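PDB 4LXR: protein toll from Drosophila melanogaster, which serves as the cell-surface receptor for activated Spätzle, switching on the Toll pathway that patterns the embryo's dorsal-ventral axis and induces antifungal defence. Local coordinates for residues A[388-393]-A[413-418]; A[406-411]-A[442-447]; A[650-655]-A[674-679]; A[694-699]-A[720-725]. All blocks are in the same frame, centred on the assembly; numbering follows the deposited sequence.

Contact 1: residues A[388-393]-A[413-418]; sequences NLVTLV and LRHLHL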
# COMPACT_ATOMS: atom_id res chain seq x y z
N ASN A 388 0.08 20.87 -18.48
CA ASN A 388 -0.01 19.44 -18.77
C ASN A 388 0.28 18.51 -17.60
O ASN A 388 0.16 17.28 -17.73
CB ASN A 388 0.93 19.06 -19.93
CG ASN A 388 0.27 19.24 -21.28
OD1 ASN A 388 -0.41 20.22 -21.52
ND2 ASN A 388 0.47 18.28 -22.17
N LEU A 389 0.72 19.07 -16.48
CA LEU A 389 1.08 18.25 -15.32
C LEU A 389 -0.10 17.36 -14.90
O LEU A 389 -1.22 17.84 -14.79
CB LEU A 389 1.51 19.14 -14.15
CG LEU A 389 2.19 18.41 -12.99
CD1 LEU A 389 3.48 17.75 -13.47
CD2 LEU A 389 2.44 19.38 -11.83
N VAL A 390 0.15 16.08 -14.69
CA VAL A 390 -0.92 15.14 -14.37
C VAL A 390 -0.86 14.72 -12.89
O VAL A 390 -1.87 14.73 -12.18
CB VAL A 390 -0.90 13.91 -15.31
CG1 VAL A 390 -1.98 12.92 -14.92
CG2 VAL A 390 -1.07 14.36 -16.76
N THR A 391 0.33 14.35 -12.42
CA THR A 391 0.48 14.09 -10.99
C THR A 391 1.61 14.89 -10.35
O THR A 391 2.71 15.00 -10.91
CB THR A 391 0.54 12.58 -10.61
OG1 THR A 391 1.84 12.22 -10.21
CG2 THR A 391 0.08 11.71 -11.74
N LEU A 392 1.30 15.48 -9.20
CA LEU A 392 2.21 16.28 -8.40
C LEU A 392 2.35 15.62 -7.03
O LEU A 392 1.36 15.44 -6.30
CB LEU A 392 1.68 17.72 -8.25
CG LEU A 392 2.50 18.68 -7.39
CD1 LEU A 392 3.95 18.80 -7.95
CD2 LEU A 392 1.84 20.08 -7.28
N VAL A 393 3.58 15.25 -6.67
CA VAL A 393 3.83 14.60 -5.39
C VAL A 393 4.74 15.48 -4.54
O VAL A 393 5.87 15.76 -4.93
CB VAL A 393 4.46 13.19 -5.55
CG1 VAL A 393 4.59 12.48 -4.20
CG2 VAL A 393 3.63 12.35 -6.50
N LEU A 413 -4.05 18.74 -14.14
CA LEU A 413 -3.73 17.98 -12.92
C LEU A 413 -4.85 17.03 -12.49
O LEU A 413 -6.01 17.43 -12.42
CB LEU A 413 -3.36 18.91 -11.77
CG LEU A 413 -2.57 18.26 -10.62
CD1 LEU A 413 -1.18 17.82 -11.06
CD2 LEU A 413 -2.46 19.19 -9.45
N ARG A 414 -4.49 15.79 -12.20
CA ARG A 414 -5.45 14.76 -11.84
C ARG A 414 -5.18 14.14 -10.45
O ARG A 414 -6.09 13.68 -9.77
CB ARG A 414 -5.47 13.66 -12.92
CG ARG A 414 -5.93 14.16 -14.31
CD ARG A 414 -7.39 14.63 -14.31
NE ARG A 414 -7.78 15.26 -15.57
CZ ARG A 414 -7.83 16.58 -15.78
NH1 ARG A 414 -7.52 17.44 -14.81
NH2 ARG A 414 -8.20 17.04 -16.96
N HIS A 415 -3.91 14.12 -10.04
CA HIS A 415 -3.51 13.47 -8.80
C HIS A 415 -2.56 14.36 -8.01
O HIS A 415 -1.41 14.60 -8.42
CB HIS A 415 -2.84 12.12 -9.11
CG HIS A 415 -3.66 11.23 -9.99
ND1 HIS A 415 -4.81 10.61 -9.55
CD2 HIS A 415 -3.50 10.87 -11.28
CE1 HIS A 415 -5.32 9.89 -10.53
NE2 HIS A 415 -4.54 10.03 -11.59
N LEU A 416 -3.05 14.85 -6.88
CA LEU A 416 -2.33 15.81 -6.06
C LEU A 416 -2.06 15.23 -4.67
O LEU A 416 -2.98 15.01 -3.89
CB LEU A 416 -3.12 17.12 -5.98
CG LEU A 416 -2.51 18.22 -5.11
CD1 LEU A 416 -1.04 18.50 -5.50
CD2 LEU A 416 -3.35 19.48 -5.21
N HIS A 417 -0.79 14.96 -4.38
CA HIS A 417 -0.39 14.41 -3.08
C HIS A 417 0.36 15.43 -2.24
O HIS A 417 1.50 15.79 -2.55
CB HIS A 417 0.48 13.17 -3.27
CG HIS A 417 -0.17 12.10 -4.08
ND1 HIS A 417 -0.88 11.06 -3.51
CD2 HIS A 417 -0.24 11.92 -5.42
CE1 HIS A 417 -1.35 10.28 -4.47
NE2 HIS A 417 -0.98 10.78 -5.63
N LEU A 418 -0.29 15.87 -1.17
CA LEU A 418 0.28 16.83 -0.25
C LEU A 418 0.33 16.25 1.15
O LEU A 418 0.37 17.00 2.13
CB LEU A 418 -0.52 18.14 -0.26
CG LEU A 418 -0.49 18.90 -1.59
CD1 LEU A 418 -1.35 20.14 -1.52
CD2 LEU A 418 0.95 19.25 -2.02
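Leu-392, Leu-413 and Leu-416 form the tight half of this contact. CD1 of Leu-416 lies 3.7 Å from CD2 of Leu-392; the two side chains run side by side and point the same way, each holding CG anti to the backbone N (chi1 178° in both). Leu-413 turns its CD1 in against the other backbone, 3.4 Å from Val-390 O, and the same methyl touches CG of Leu-389 and CB of Leu-392. Phe-383 and Met-445, from neighbouring loops, reach this leucine layer as well. Strands 391-393 and 415-417 are successive parallel rungs of the leucine-rich-repeat solenoid, in LRR 11 and LRR 12, and the leucines fill its core. Between them Leu-392 N donates to His-415 O (3.0 Å), and Leu-392 O receives His-417 N in a nearly straight bond of 2.9 Å (176°). Where the rungs begin, Val-390 O is gripped twice: Arg-414 N, at 2.8 Å, uses a lone pair in the carbonyl plane, while His-415 N approaches almost in line with the C=O bond. The opposite, concave face is looser, with Thr-391, His-415 and His-417 partly exposed. There Thr-391 CG2 meets the edge of the His-415 ring, 3.7 Å from CD2, and CG2 of the buried Val-393 stands 4.0 Å from CD2 of His-417. His-415 ND1 bonds onward to Thr-450. The Arg-414 side chain lays CB and CG against Val-390 CG1, and NH1 bonds to Leu-413 O and Asn-411 O.

Contact 2: residues A[406-411]-A[442-447]; sequences AFVSTN and FGYMHG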
# COMPACT_ATOMS: atom_id res chain seq x y z
N ALA A 406 -1.88 29.43 -6.84
CA ALA A 406 -0.95 28.33 -7.12
C ALA A 406 -1.45 27.35 -8.19
O ALA A 406 -0.67 26.88 -9.02
CB ALA A 406 -0.61 27.57 -5.86
N PHE A 407 -2.75 27.06 -8.16
CA PHE A 407 -3.30 26.02 -9.02
C PHE A 407 -4.34 26.51 -10.03
O PHE A 407 -5.15 25.73 -10.52
CB PHE A 407 -3.84 24.87 -8.16
CG PHE A 407 -2.78 24.17 -7.37
CD1 PHE A 407 -1.95 23.23 -7.99
CD2 PHE A 407 -2.59 24.46 -6.03
CE1 PHE A 407 -0.94 22.59 -7.26
CE2 PHE A 407 -1.60 23.82 -5.29
CZ PHE A 407 -0.77 22.89 -5.90
N VAL A 408 -4.28 27.78 -10.36
CA VAL A 408 -5.20 28.32 -11.35
C VAL A 408 -4.91 27.77 -12.75
O VAL A 408 -5.84 27.56 -13.52
CB VAL A 408 -5.24 29.88 -11.34
CG1 VAL A 408 -3.85 30.46 -11.51
CG2 VAL A 408 -6.16 30.39 -12.43
N SER A 409 -3.65 27.48 -13.05
CA SER A 409 -3.26 27.14 -14.43
C SER A 409 -2.94 25.66 -14.67
O SER A 409 -2.53 25.28 -15.77
CB SER A 409 -2.10 28.01 -14.89
OG SER A 409 -2.45 29.39 -14.82
N THR A 410 -3.13 24.84 -13.65
CA THR A 410 -2.84 23.41 -13.76
C THR A 410 -4.11 22.61 -14.06
O THR A 410 -4.50 21.71 -13.30
CB THR A 410 -2.19 22.89 -12.48
OG1 THR A 410 -2.94 23.37 -11.37
CG2 THR A 410 -0.76 23.41 -12.37
N ASN A 411 -4.75 22.93 -15.18
CA ASN A 411 -6.01 22.30 -15.58
C ASN A 411 -5.86 20.83 -15.92
O ASN A 411 -6.84 20.08 -15.90
CB ASN A 411 -6.61 23.05 -16.77
CG ASN A 411 -6.65 24.55 -16.55
OD1 ASN A 411 -7.01 25.02 -15.47
ND2 ASN A 411 -6.25 25.31 -17.57
N PHE A 442 -7.41 24.62 -4.19
CA PHE A 442 -7.51 23.55 -5.18
C PHE A 442 -8.75 23.70 -6.05
O PHE A 442 -8.97 22.92 -6.98
CB PHE A 442 -7.52 22.21 -4.45
CG PHE A 442 -6.45 22.10 -3.42
CD1 PHE A 442 -5.12 22.39 -3.74
CD2 PHE A 442 -6.75 21.77 -2.11
CE1 PHE A 442 -4.13 22.32 -2.78
CE2 PHE A 442 -5.76 21.70 -1.15
CZ PHE A 442 -4.46 21.97 -1.49
N GLY A 443 -9.56 24.71 -5.74
CA GLY A 443 -10.88 24.88 -6.31
C GLY A 443 -10.94 25.05 -7.81
O GLY A 443 -12.00 24.84 -8.41
N TYR A 444 -9.82 25.42 -8.42
CA TYR A 444 -9.78 25.62 -9.86
C TYR A 444 -9.78 24.29 -10.59
O TYR A 444 -10.12 24.21 -11.77
CB TYR A 444 -8.54 26.44 -10.27
CG TYR A 444 -8.60 27.87 -9.78
CD1 TYR A 444 -9.39 28.82 -10.43
CD2 TYR A 444 -7.89 28.28 -8.66
CE1 TYR A 444 -9.47 30.13 -9.98
CE2 TYR A 444 -7.96 29.60 -8.19
CZ TYR A 444 -8.75 30.51 -8.87
OH TYR A 444 -8.82 31.82 -8.43
N MET A 445 -9.42 23.24 -9.88
CA MET A 445 -9.19 21.96 -10.52
C MET A 445 -10.42 21.07 -10.42
O MET A 445 -10.44 20.06 -9.70
CB MET A 445 -7.94 21.29 -9.95
CG MET A 445 -6.71 22.15 -10.17
SD MET A 445 -5.16 21.43 -9.61
CE MET A 445 -5.32 21.61 -7.83
N HIS A 446 -11.45 21.46 -11.17
CA HIS A 446 -12.72 20.73 -11.24
C HIS A 446 -12.51 19.30 -11.72
O HIS A 446 -13.27 18.41 -11.35
CB HIS A 446 -13.75 21.48 -12.12
CG HIS A 446 -13.24 21.81 -13.49
ND1 HIS A 446 -12.98 23.11 -13.89
CD2 HIS A 446 -12.93 21.02 -14.55
CE1 HIS A 446 -12.55 23.10 -15.14
NE2 HIS A 446 -12.50 21.85 -15.56
N GLY A 447 -11.46 19.07 -12.51
CA GLY A 447 -11.20 17.74 -13.02
C GLY A 447 -10.40 16.83 -12.11
O GLY A 447 -10.14 15.67 -12.47
O HOH W 1 -9.03 23.44 -14.42
O HOH W 2 -9.43 20.80 -13.88
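Phe-442 meets Phe-407 with its CE1, 3.9 Å from CE2 of the other ring; the planes are inclined at 56°, and CE2 of Phe-407 lies at the edge of the Phe-442 ring. Tyr-444 lies within a turn closed by Met-445 N and Phe-442 O, and its ring runs alongside Val-408. CB of Val-408 sits over the centre of that ring, 4.0 Å above it, in a CH-pi contact, and CB of Tyr-444 packs on Phe-407 O. Met-445, the centre of an inverse gamma turn, bends at its last torsion (chi3 -74°), which folds CE back to within 3.6 Å of Phe-407 CB. Its SD makes an oblique Met-aromatic contact with the Phe-407 ring and packs 3.4 Å from Thr-410 OG1, whose weak hydrogen bond goes to Phe-407 O. Beyond Met-445, Gly-447 N donates to a water (3.0 Å) that is weakly linked to Asn-411 O. These loops lie on the convex side of the solenoid, with Phe-407 touching Ile-378 and Ile-402 of strands 377-378 and 401-402, while Phe-442 and Met-445 pack against Leu-416 of strand 415-417.

Contact 3: residues A[650-655]-A[674-679]; sequences NNTLLR and GNNLTS. With NAG (2-acetamido-2-deoxy-beta-D-glucopyranose), chain G.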
# COMPACT_ATOMS: atom_id res chain seq x y z
N ASN A 650 -36.38 5.53 48.00
CA ASN A 650 -35.71 5.28 49.28
C ASN A 650 -35.22 6.53 50.01
O ASN A 650 -34.15 6.54 50.60
CB ASN A 650 -34.59 4.24 49.12
CG ASN A 650 -35.11 2.89 48.60
OD1 ASN A 650 -34.49 2.25 47.73
ND2 ASN A 650 -36.25 2.44 49.14
N ASN A 651 -36.02 7.59 49.98
CA ASN A 651 -35.81 8.73 50.85
C ASN A 651 -36.74 8.63 52.07
O ASN A 651 -37.15 7.52 52.43
CB ASN A 651 -36.01 10.04 50.08
CG ASN A 651 -34.80 10.40 49.22
OD1 ASN A 651 -33.93 11.15 49.65
ND2 ASN A 651 -34.74 9.87 48.00
N THR A 652 -37.07 9.74 52.73
CA THR A 652 -38.13 9.70 53.75
C THR A 652 -39.15 10.83 53.58
O THR A 652 -39.40 11.59 54.52
CB THR A 652 -37.59 9.70 55.20
OG1 THR A 652 -36.80 10.87 55.43
CG2 THR A 652 -36.77 8.45 55.48
N LEU A 653 -39.73 10.93 52.38
CA LEU A 653 -40.69 11.98 52.07
C LEU A 653 -41.90 11.92 52.99
O LEU A 653 -42.54 10.87 53.13
CB LEU A 653 -41.15 11.87 50.62
CG LEU A 653 -40.20 12.22 49.48
CD1 LEU A 653 -40.87 11.98 48.13
CD2 LEU A 653 -39.75 13.66 49.60
N LEU A 654 -42.20 13.05 53.62
CA LEU A 654 -43.31 13.11 54.56
C LEU A 654 -44.61 13.49 53.85
O LEU A 654 -45.68 13.01 54.21
CB LEU A 654 -43.01 14.11 55.67
CG LEU A 654 -41.78 13.78 56.53
CD1 LEU A 654 -41.55 14.87 57.55
CD2 LEU A 654 -41.92 12.40 57.20
N ARG A 655 -44.50 14.33 52.83
CA ARG A 655 -45.66 14.79 52.08
C ARG A 655 -45.21 15.21 50.68
O ARG A 655 -44.02 15.40 50.45
CB ARG A 655 -46.31 15.96 52.82
CG ARG A 655 -47.67 16.39 52.30
CD ARG A 655 -48.23 17.58 53.09
NE ARG A 655 -48.27 17.33 54.53
CZ ARG A 655 -49.15 16.53 55.14
NH1 ARG A 655 -50.07 15.88 54.42
NH2 ARG A 655 -49.11 16.37 56.46
N GLY A 674 -40.46 3.64 48.69
CA GLY A 674 -39.59 3.62 49.85
C GLY A 674 -39.52 4.94 50.60
O GLY A 674 -38.47 5.33 51.07
N ASN A 675 -40.65 5.63 50.70
CA ASN A 675 -40.72 6.89 51.41
C ASN A 675 -41.68 6.84 52.61
O ASN A 675 -42.17 5.77 52.96
CB ASN A 675 -41.07 8.02 50.44
CG ASN A 675 -39.86 8.48 49.64
OD1 ASN A 675 -39.04 9.22 50.16
ND2 ASN A 675 -39.75 8.04 48.39
N ASN A 676 -41.93 7.99 53.24
CA ASN A 676 -42.74 8.04 54.45
C ASN A 676 -44.13 8.65 54.24
O ASN A 676 -44.66 9.31 55.14
CB ASN A 676 -42.02 8.86 55.54
CG ASN A 676 -40.95 8.06 56.28
OD1 ASN A 676 -40.19 7.30 55.68
ND2 ASN A 676 -40.88 8.25 57.59
N LEU A 677 -44.72 8.45 53.07
CA LEU A 677 -45.97 9.12 52.72
C LEU A 677 -47.16 8.52 53.46
O LEU A 677 -47.38 7.31 53.39
CB LEU A 677 -46.23 9.05 51.21
CG LEU A 677 -45.29 9.84 50.29
CD1 LEU A 677 -45.58 9.61 48.81
CD2 LEU A 677 -45.35 11.32 50.64
N THR A 678 -47.93 9.36 54.14
CA THR A 678 -49.09 8.88 54.88
C THR A 678 -50.44 9.18 54.21
O THR A 678 -51.46 8.60 54.57
CB THR A 678 -49.10 9.40 56.33
OG1 THR A 678 -48.99 10.83 56.34
CG2 THR A 678 -47.93 8.80 57.11
N SER A 679 -50.45 10.07 53.22
CA SER A 679 -51.68 10.41 52.52
C SER A 679 -51.38 11.04 51.17
O SER A 679 -50.36 11.68 50.98
CB SER A 679 -52.56 11.33 53.36
OG SER A 679 -51.82 12.46 53.80
C1 NAG G . -39.91 7.36 58.18
C2 NAG G . -39.31 7.94 59.46
C3 NAG G . -38.30 6.97 60.05
C4 NAG G . -38.89 5.57 60.21
C5 NAG G . -39.53 5.12 58.90
C6 NAG G . -40.29 3.82 59.02
C7 NAG G . -39.32 10.40 59.24
C8 NAG G . -38.49 11.61 58.91
N2 NAG G . -38.68 9.22 59.19
O3 NAG G . -37.84 7.44 61.31
O4 NAG G . -37.85 4.68 60.56
O5 NAG G . -40.47 6.10 58.45
O6 NAG G . -39.76 2.82 58.16
O7 NAG G . -40.51 10.48 59.52
O HOH W 3 -48.03 12.34 53.16
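Asn-675 holds CG anti to its carbonyl carbon (chi1 -80°), and chi2 of -78° then turns OD1 onto the backbone of Leu-653. Leu-653 N donates to this OD1 at 2.9 Å, nearly straight at 171°, with the donor slightly tilted from the amide carbonyl plane. The same oxygen is wedged among carbon atoms, 3.1 Å from Asn-651 CB and close to Leu-653 CG, so it is held between two residues that flank Thr-652. ND2 of Asn-675 bonds to Leu-648 O and Leu-672 O. Asn-675 occupies the consensus asparagine position of the LxxLxLxxNxL repeat, and Asn-651 does so one rung earlier, its ND2 bonding to Leu-648 O and Cys-623 O; such side-chain amides satisfy backbone groups where the strands give way to loops. Asn-676 directs its CB toward loop 650-655: its N bonds weakly to Leu-653 O, OD1 lies beside Thr-652 CB at 3.6 Å, and ND2 carries the N-linked N-acetylglucosamine. The acetyl oxygen O7 of that sugar rests 3.3 Å from Leu-654 CD2. At the start of the contact, Asn-650 ND2 lies 3.6 Å from the CA of Gly-674, which has no side chain to obstruct it. At the far end, Leu-677 CD2 packs against Arg-655 CA (3.8 Å), and a water accepts from Thr-678 N and lies 2.7 Å from Leu-654 O, to which it may donate. The two loops, in LRR 16 and LRR 17, follow the parallel strands 643-647 and 669-671, and Leu-677 N continues the stack by donating to Asn-697 OD1 beyond strand 691-693.

Contact 4: residues A[694-699]-A[720-725]; sequences ISWNHL and KLSGNP. With NAG (2-acetamido-2-deoxy-beta-D-glucopyranose), chain G.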
# COMPACT_ATOMS: atom_id res chain seq x y z
N ILE A 694 -46.06 4.62 44.35
CA ILE A 694 -46.10 4.96 45.76
C ILE A 694 -46.05 3.71 46.62
O ILE A 694 -46.61 3.68 47.72
CB ILE A 694 -47.36 5.79 46.13
CG1 ILE A 694 -48.64 5.11 45.62
CG2 ILE A 694 -47.20 7.23 45.64
CD1 ILE A 694 -49.88 5.98 45.65
N SER A 695 -45.37 2.69 46.11
CA SER A 695 -45.14 1.48 46.89
C SER A 695 -44.17 1.73 48.06
O SER A 695 -43.39 2.68 48.05
CB SER A 695 -44.62 0.35 46.00
OG SER A 695 -43.41 0.70 45.34
N TRP A 696 -44.24 0.86 49.06
CA TRP A 696 -43.38 0.94 50.24
C TRP A 696 -43.38 2.32 50.88
O TRP A 696 -42.33 2.89 51.17
CB TRP A 696 -41.97 0.44 49.93
CG TRP A 696 -42.04 -0.97 49.46
CD1 TRP A 696 -42.03 -1.41 48.16
CD2 TRP A 696 -42.23 -2.14 50.27
NE1 TRP A 696 -42.18 -2.78 48.12
CE2 TRP A 696 -42.30 -3.25 49.40
CE3 TRP A 696 -42.34 -2.35 51.65
CZ2 TRP A 696 -42.47 -4.55 49.87
CZ3 TRP A 696 -42.51 -3.64 52.11
CH2 TRP A 696 -42.58 -4.72 51.23
N ASN A 697 -44.58 2.86 51.08
CA ASN A 697 -44.76 4.09 51.83
C ASN A 697 -45.54 3.78 53.11
O ASN A 697 -45.49 2.65 53.59
CB ASN A 697 -45.41 5.16 50.96
CG ASN A 697 -44.38 5.93 50.13
OD1 ASN A 697 -43.94 7.00 50.53
ND2 ASN A 697 -43.97 5.37 48.99
N HIS A 698 -46.23 4.77 53.68
CA HIS A 698 -46.99 4.54 54.92
C HIS A 698 -48.50 4.72 54.70
O HIS A 698 -49.20 5.20 55.60
CB HIS A 698 -46.55 5.51 56.04
CG HIS A 698 -45.15 5.30 56.51
ND1 HIS A 698 -44.30 4.36 55.97
CD2 HIS A 698 -44.44 5.92 57.49
CE1 HIS A 698 -43.13 4.42 56.58
NE2 HIS A 698 -43.19 5.35 57.51
N LEU A 699 -48.98 4.35 53.53
CA LEU A 699 -50.36 4.66 53.14
C LEU A 699 -51.34 3.64 53.69
O LEU A 699 -51.08 2.44 53.68
CB LEU A 699 -50.49 4.73 51.62
CG LEU A 699 -49.60 5.71 50.86
CD1 LEU A 699 -49.75 5.45 49.37
CD2 LEU A 699 -49.99 7.14 51.19
N LYS A 720 -48.11 1.76 41.23
CA LYS A 720 -47.65 0.69 42.12
C LYS A 720 -48.10 0.96 43.55
O LYS A 720 -47.94 2.08 44.06
CB LYS A 720 -46.14 0.49 42.02
CG LYS A 720 -45.68 0.03 40.63
CD LYS A 720 -44.21 -0.36 40.62
CE LYS A 720 -43.69 -0.46 39.19
NZ LYS A 720 -42.20 -0.51 39.11
N LEU A 721 -48.67 -0.05 44.20
CA LEU A 721 -49.36 0.16 45.47
C LEU A 721 -48.98 -0.77 46.61
O LEU A 721 -49.50 -0.61 47.73
CB LEU A 721 -50.88 0.10 45.25
CG LEU A 721 -51.48 1.13 44.30
CD1 LEU A 721 -52.93 0.75 43.98
CD2 LEU A 721 -51.40 2.52 44.94
N SER A 722 -48.10 -1.74 46.36
CA SER A 722 -47.76 -2.74 47.37
C SER A 722 -46.80 -2.17 48.41
O SER A 722 -46.24 -1.09 48.22
CB SER A 722 -47.18 -4.01 46.75
OG SER A 722 -45.90 -3.77 46.17
N GLY A 723 -46.60 -2.90 49.50
CA GLY A 723 -45.73 -2.44 50.57
C GLY A 723 -46.34 -1.35 51.42
O GLY A 723 -45.65 -0.71 52.20
N ASN A 724 -47.65 -1.12 51.29
CA ASN A 724 -48.33 -0.14 52.12
C ASN A 724 -49.25 -0.79 53.15
O ASN A 724 -49.87 -1.82 52.87
CB ASN A 724 -49.11 0.85 51.26
CG ASN A 724 -48.21 1.84 50.54
OD1 ASN A 724 -47.79 2.84 51.13
ND2 ASN A 724 -47.93 1.58 49.27
N PRO A 725 -49.35 -0.20 54.35
CA PRO A 725 -50.24 -0.75 55.39
C PRO A 725 -51.71 -0.40 55.14
O PRO A 725 -52.28 0.42 55.87
CB PRO A 725 -49.76 -0.05 56.67
CG PRO A 725 -49.16 1.23 56.20
CD PRO A 725 -48.56 0.95 54.83
C1 NAG G . -39.91 7.36 58.18
C2 NAG G . -39.31 7.94 59.46
C3 NAG G . -38.30 6.97 60.05
C4 NAG G . -38.89 5.57 60.21
C5 NAG G . -39.53 5.12 58.90
C6 NAG G . -40.29 3.82 59.02
C7 NAG G . -39.32 10.40 59.24
C8 NAG G . -38.49 11.61 58.91
N2 NAG G . -38.68 9.22 59.19
O3 NAG G . -37.84 7.44 61.31
O4 NAG G . -37.85 4.68 60.56
O5 NAG G . -40.47 6.10 58.45
O6 NAG G . -39.76 2.82 58.16
O7 NAG G . -40.51 10.48 59.52
O HOH W 4 -43.51 0.76 53.60
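Asn-724 projects from its own turn into the loop 694-699 and meets backbone atoms all along its length. Its CB packs 3.5 Å from Leu-699 O. CG, anti to the carbonyl carbon (chi1 -74°), sits between Ile-694 O and Asn-697 N, and the amide ends the chain with both its polar atoms engaged. OD1 accepts from Leu-699 N at 3.1 Å (159°) and more weakly from Asn-697 N. Asn-724 ND2 donates to Ile-694 O at 2.9 Å. A second bond, 3.1 Å from Asn-724 ND2 to Leu-721 O, has the donor above the carbonyl plane; both acceptors lie close to the plane of the amide. Nearby, the indole of Trp-696 lies flat on Gly-723: the glycine CA is 3.5 Å from the centroid of the six-membered ring, a CH-pi contact over its face. Ser-722 O, which accepts from Trp-696 N (2.9 Å), lies over the same face of the indole, toward its rim. CD1 of Ile-694 and CD2 of Leu-721 touch at 3.8 Å. His-698 directs its CB away from 720-725, and its NE2 donates to O5 of the N-acetylglucosamine on Asn-676, 3.0 Å away. The contact joins LRR 18 to the next rung, whose Asn-Pro-Trp sequence is usual where a leucine-rich-repeat array passes into its C-terminal cap. The chemistry implies that one buried amide serves main-chain groups of both loops, Ile-694 O, Leu-721 O, Leu-699 N and weakly Asn-697 N, and the bonds on both sides of the amide fix its rotation.

In the fold
All four contacts lie in the extracellular leucine-rich-repeat ectodomain. Contacts 1 and 2 share the core of the long solenoid: Met-445 packs against Leu-413, and Phe-442 against Leu-416 and Leu-418, so a strand pair and its convex loops are held together largely by hydrocarbon and aromatic groups. Contacts 3 and 4 adjoin each other in the C-terminal repeats, the nearest atoms of contact 3 about 58 Å from those of contacts 1 and 2. Both join loops beyond the strands, where asparagine amides take over much of the work of contact 1's strand ladder. They meet through Leu-677 and Asn-697 and share one surface sugar, whereas contact 2 is mostly buried, with water at its edge.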